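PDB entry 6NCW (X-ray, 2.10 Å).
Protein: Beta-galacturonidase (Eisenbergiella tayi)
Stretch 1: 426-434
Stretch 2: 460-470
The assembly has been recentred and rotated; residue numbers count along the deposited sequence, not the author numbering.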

# COMPACT_ATOMS: atom_id res chain seq x y z
N SER A 426 -24.55 18.96 23.09
CA SER A 426 -23.58 18.45 22.13
C SER A 426 -24.07 17.16 21.50
O SER A 426 -24.64 16.30 22.18
CB SER A 426 -22.23 18.21 22.80
OG SER A 426 -21.79 19.39 23.41
N TYR A 427 -23.85 17.02 20.19
CA TYR A 427 -24.33 15.87 19.45
C TYR A 427 -23.26 15.31 18.52
O TYR A 427 -22.51 16.05 17.89
CB TYR A 427 -25.58 16.24 18.66
CG TYR A 427 -26.83 15.83 19.40
CD1 TYR A 427 -27.50 16.71 20.25
CD2 TYR A 427 -27.32 14.54 19.27
CE1 TYR A 427 -28.66 16.31 20.94
CE2 TYR A 427 -28.47 14.14 19.95
CZ TYR A 427 -29.13 15.01 20.77
OH TYR A 427 -30.26 14.55 21.42
N ASN A 428 -23.15 13.98 18.50
CA ASN A 428 -22.36 13.25 17.52
C ASN A 428 -23.28 12.86 16.36
O ASN A 428 -24.29 12.18 16.56
CB ASN A 428 -21.76 12.00 18.15
CG ASN A 428 -20.92 12.31 19.37
OD1 ASN A 428 -20.49 13.45 19.56
ND2 ASN A 428 -20.68 11.31 20.21
N ILE A 429 -22.94 13.30 15.15
CA ILE A 429 -23.76 12.99 13.98
C ILE A 429 -22.85 12.56 12.84
O ILE A 429 -21.75 13.11 12.67
CB ILE A 429 -24.65 14.18 13.53
CG1 ILE A 429 -23.80 15.35 13.03
CG2 ILE A 429 -25.61 14.60 14.64
CD1 ILE A 429 -24.62 16.50 12.42
N TYR A 430 -23.32 11.60 12.04
CA TYR A 430 -22.55 11.14 10.87
C TYR A 430 -23.36 11.10 9.57
O TYR A 430 -23.35 10.10 8.85
CB TYR A 430 -21.97 9.77 11.18
CG TYR A 430 -20.92 9.78 12.26
CD1 TYR A 430 -21.26 9.64 13.59
CD2 TYR A 430 -19.57 9.93 11.93
CE1 TYR A 430 -20.28 9.63 14.58
CE2 TYR A 430 -18.59 9.91 12.90
CZ TYR A 430 -18.95 9.76 14.22
OH TYR A 430 -17.97 9.75 15.19
N PRO A 431 -24.04 12.19 9.20
CA PRO A 431 -24.68 12.22 7.87
C PRO A 431 -23.61 12.19 6.79
O PRO A 431 -22.54 12.78 6.94
CB PRO A 431 -25.44 13.55 7.86
CG PRO A 431 -24.61 14.43 8.83
CD PRO A 431 -24.24 13.46 9.92
N LYS A 432 -23.91 11.46 5.72
CA LYS A 432 -23.06 11.16 4.57
C LYS A 432 -22.03 10.09 4.90
O LYS A 432 -21.21 9.72 4.02
CB LYS A 432 -22.38 12.42 3.99
CG LYS A 432 -23.39 13.31 3.26
CD LYS A 432 -24.31 12.43 2.40
CE LYS A 432 -25.17 13.24 1.43
NZ LYS A 432 -24.34 13.91 0.39
N TRP A 433 -22.04 9.52 6.11
CA TRP A 433 -21.29 8.30 6.35
C TRP A 433 -22.22 7.17 6.78
O TRP A 433 -22.44 6.25 6.00
CB TRP A 433 -20.15 8.53 7.35
CG TRP A 433 -19.30 7.29 7.48
CD1 TRP A 433 -19.25 6.44 8.54
CD2 TRP A 433 -18.45 6.73 6.47
NE1 TRP A 433 -18.39 5.40 8.28
CE2 TRP A 433 -17.88 5.55 7.01
CE3 TRP A 433 -18.08 7.11 5.18
CZ2 TRP A 433 -16.98 4.75 6.30
CZ3 TRP A 433 -17.18 6.30 4.46
CH2 TRP A 433 -16.65 5.15 5.03
N TYR A 434 -22.80 7.23 7.97
CA TYR A 434 -23.74 6.21 8.43
C TYR A 434 -25.18 6.44 7.97
O TYR A 434 -26.00 5.54 8.13
CB TYR A 434 -23.71 6.13 9.96
CG TYR A 434 -22.44 5.55 10.54
CD1 TYR A 434 -21.91 4.35 10.06
CD2 TYR A 434 -21.76 6.19 11.58
CE1 TYR A 434 -20.73 3.81 10.59
CE2 TYR A 434 -20.59 5.67 12.11
CZ TYR A 434 -20.08 4.47 11.61
OH TYR A 434 -18.92 3.94 12.14
N PRO A 460 -26.00 26.98 24.14
CA PRO A 460 -24.99 26.77 23.09
C PRO A 460 -25.02 25.33 22.60
O PRO A 460 -25.35 24.41 23.35
CB PRO A 460 -23.67 27.10 23.79
CG PRO A 460 -24.06 27.96 24.95
CD PRO A 460 -25.39 27.45 25.40
N PHE A 461 -24.65 25.13 21.34
CA PHE A 461 -24.76 23.85 20.66
C PHE A 461 -23.46 23.56 19.93
O PHE A 461 -22.97 24.41 19.18
CB PHE A 461 -25.97 23.87 19.69
CG PHE A 461 -26.09 22.64 18.79
CD1 PHE A 461 -26.52 21.42 19.30
CD2 PHE A 461 -25.85 22.74 17.43
CE1 PHE A 461 -26.66 20.31 18.47
CE2 PHE A 461 -26.00 21.63 16.59
CZ PHE A 461 -26.40 20.42 17.12
N LEU A 462 -22.90 22.37 20.16
CA LEU A 462 -21.69 21.90 19.49
C LEU A 462 -21.97 20.58 18.79
O LEU A 462 -22.74 19.76 19.29
CB LEU A 462 -20.54 21.70 20.49
CG LEU A 462 -19.84 22.93 21.07
CD1 LEU A 462 -18.92 22.53 22.21
CD2 LEU A 462 -19.07 23.66 19.96
N ILE A 463 -21.36 20.39 17.61
CA ILE A 463 -21.22 19.06 17.00
C ILE A 463 -19.92 18.46 17.53
O ILE A 463 -18.83 18.89 17.16
CB ILE A 463 -21.20 19.14 15.47
CG1 ILE A 463 -22.52 19.69 14.91
CG2 ILE A 463 -20.88 17.74 14.88
CD1 ILE A 463 -23.74 18.92 15.39
N THR A 464 -20.04 17.48 18.42
CA THR A 464 -18.86 16.93 19.07
C THR A 464 -18.23 15.78 18.29
O THR A 464 -17.11 15.37 18.63
CB THR A 464 -19.18 16.48 20.50
OG1 THR A 464 -20.51 15.93 20.56
CG2 THR A 464 -19.08 17.67 21.44
N GLU A 465 -18.91 15.28 17.25
CA GLU A 465 -18.36 14.32 16.29
C GLU A 465 -19.05 14.50 14.96
O GLU A 465 -20.28 14.55 14.92
CB GLU A 465 -18.55 12.86 16.75
CG GLU A 465 -17.60 12.43 17.86
CD GLU A 465 -17.91 11.05 18.43
OE1 GLU A 465 -17.61 10.86 19.63
OE2 GLU A 465 -18.44 10.17 17.69
N ILE A 466 -18.27 14.64 13.89
CA ILE A 466 -18.71 14.43 12.51
C ILE A 466 -17.49 14.00 11.70
O ILE A 466 -16.37 14.44 11.96
CB ILE A 466 -19.37 15.71 11.94
CG1 ILE A 466 -20.13 15.43 10.64
CG2 ILE A 466 -18.33 16.81 11.72
CD1 ILE A 466 -21.20 16.51 10.33
N GLY A 467 -17.69 13.13 10.71
CA GLY A 467 -16.57 12.69 9.90
C GLY A 467 -16.92 11.48 9.04
O GLY A 467 -18.09 11.16 8.83
N ALA A 468 -15.87 10.81 8.56
CA ALA A 468 -16.06 9.75 7.58
C ALA A 468 -14.83 8.85 7.55
O ALA A 468 -13.70 9.29 7.79
CB ALA A 468 -16.30 10.34 6.19
N GLY A 469 -15.06 7.58 7.22
CA GLY A 469 -13.95 6.64 7.11
C GLY A 469 -13.18 6.82 5.82
O GLY A 469 -13.70 7.31 4.81
N ALA A 470 -11.92 6.40 5.85
CA ALA A 470 -11.10 6.28 4.66
C ALA A 470 -9.90 5.40 5.01
O ALA A 470 -9.20 5.68 5.99
CB ALA A 470 -10.61 7.63 4.15

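Strands 426-428 and 461-466 run parallel, their N-to-C directions 23° apart, and the two stretches together bury 777 Å². Three backbone hydrogen bonds fix the register: Tyr-427 N to Leu-462 O (3.1 Å, N-H...O angle 155°), Thr-464 N to Tyr-427 O (2.9 Å, 143°) and Ile-429 N to Glu-465 O (2.9 Å, 167°). Tyr-427 pairs with Ile-463 but Asn-428 with Glu-465, so the register slips by one residue: a beta bulge, with Thr-464 as the extra residue.

Glu-465 has the largest covered area, 85 Å². Its backbone O takes the Ile-429 amide, while its side chain lies on the same face of the sheet as Asn-428. There Glu-465 OE2 accepts a hydrogen bond from Tyr-430 OH (2.6 Å), near the plane of the phenol ring, where a phenolic O-H tends to point. Asn-428 ND2 lies 3.2 Å from Glu-465 OE1, but the angle is too poor for a hydrogen bond; ND2 is satisfied elsewhere in the structure, and Asn-428 OD1 accepts from Thr-464 OG1 at 2.7 Å, tying the bulge residue to the neighbouring strand.

Trp-433, with 68 Å² covered, makes its contact beyond the paired strands. Its CA-to-CB bond points toward the second stretch, and Gly-469 lies over one face of the indole: Gly-469 CA sits 3.9 Å from the centroid of the Trp-433 six-membered ring, 22° off the normal, a CH-pi contact. An ideal CB on Gly-469 would come within 2.7 Å of Trp-433 CZ2, a clash, so the close approach depends on the bare glycine. Ala-468 CB adds an apolar contact with Trp-433 CE3 at 3.8 Å.

Away from these two centres, Ile-429 supplies apolar packing, its CD1 3.9 Å from Ile-463 CD1 and its CG1 3.9 Å from Ile-466 CD1.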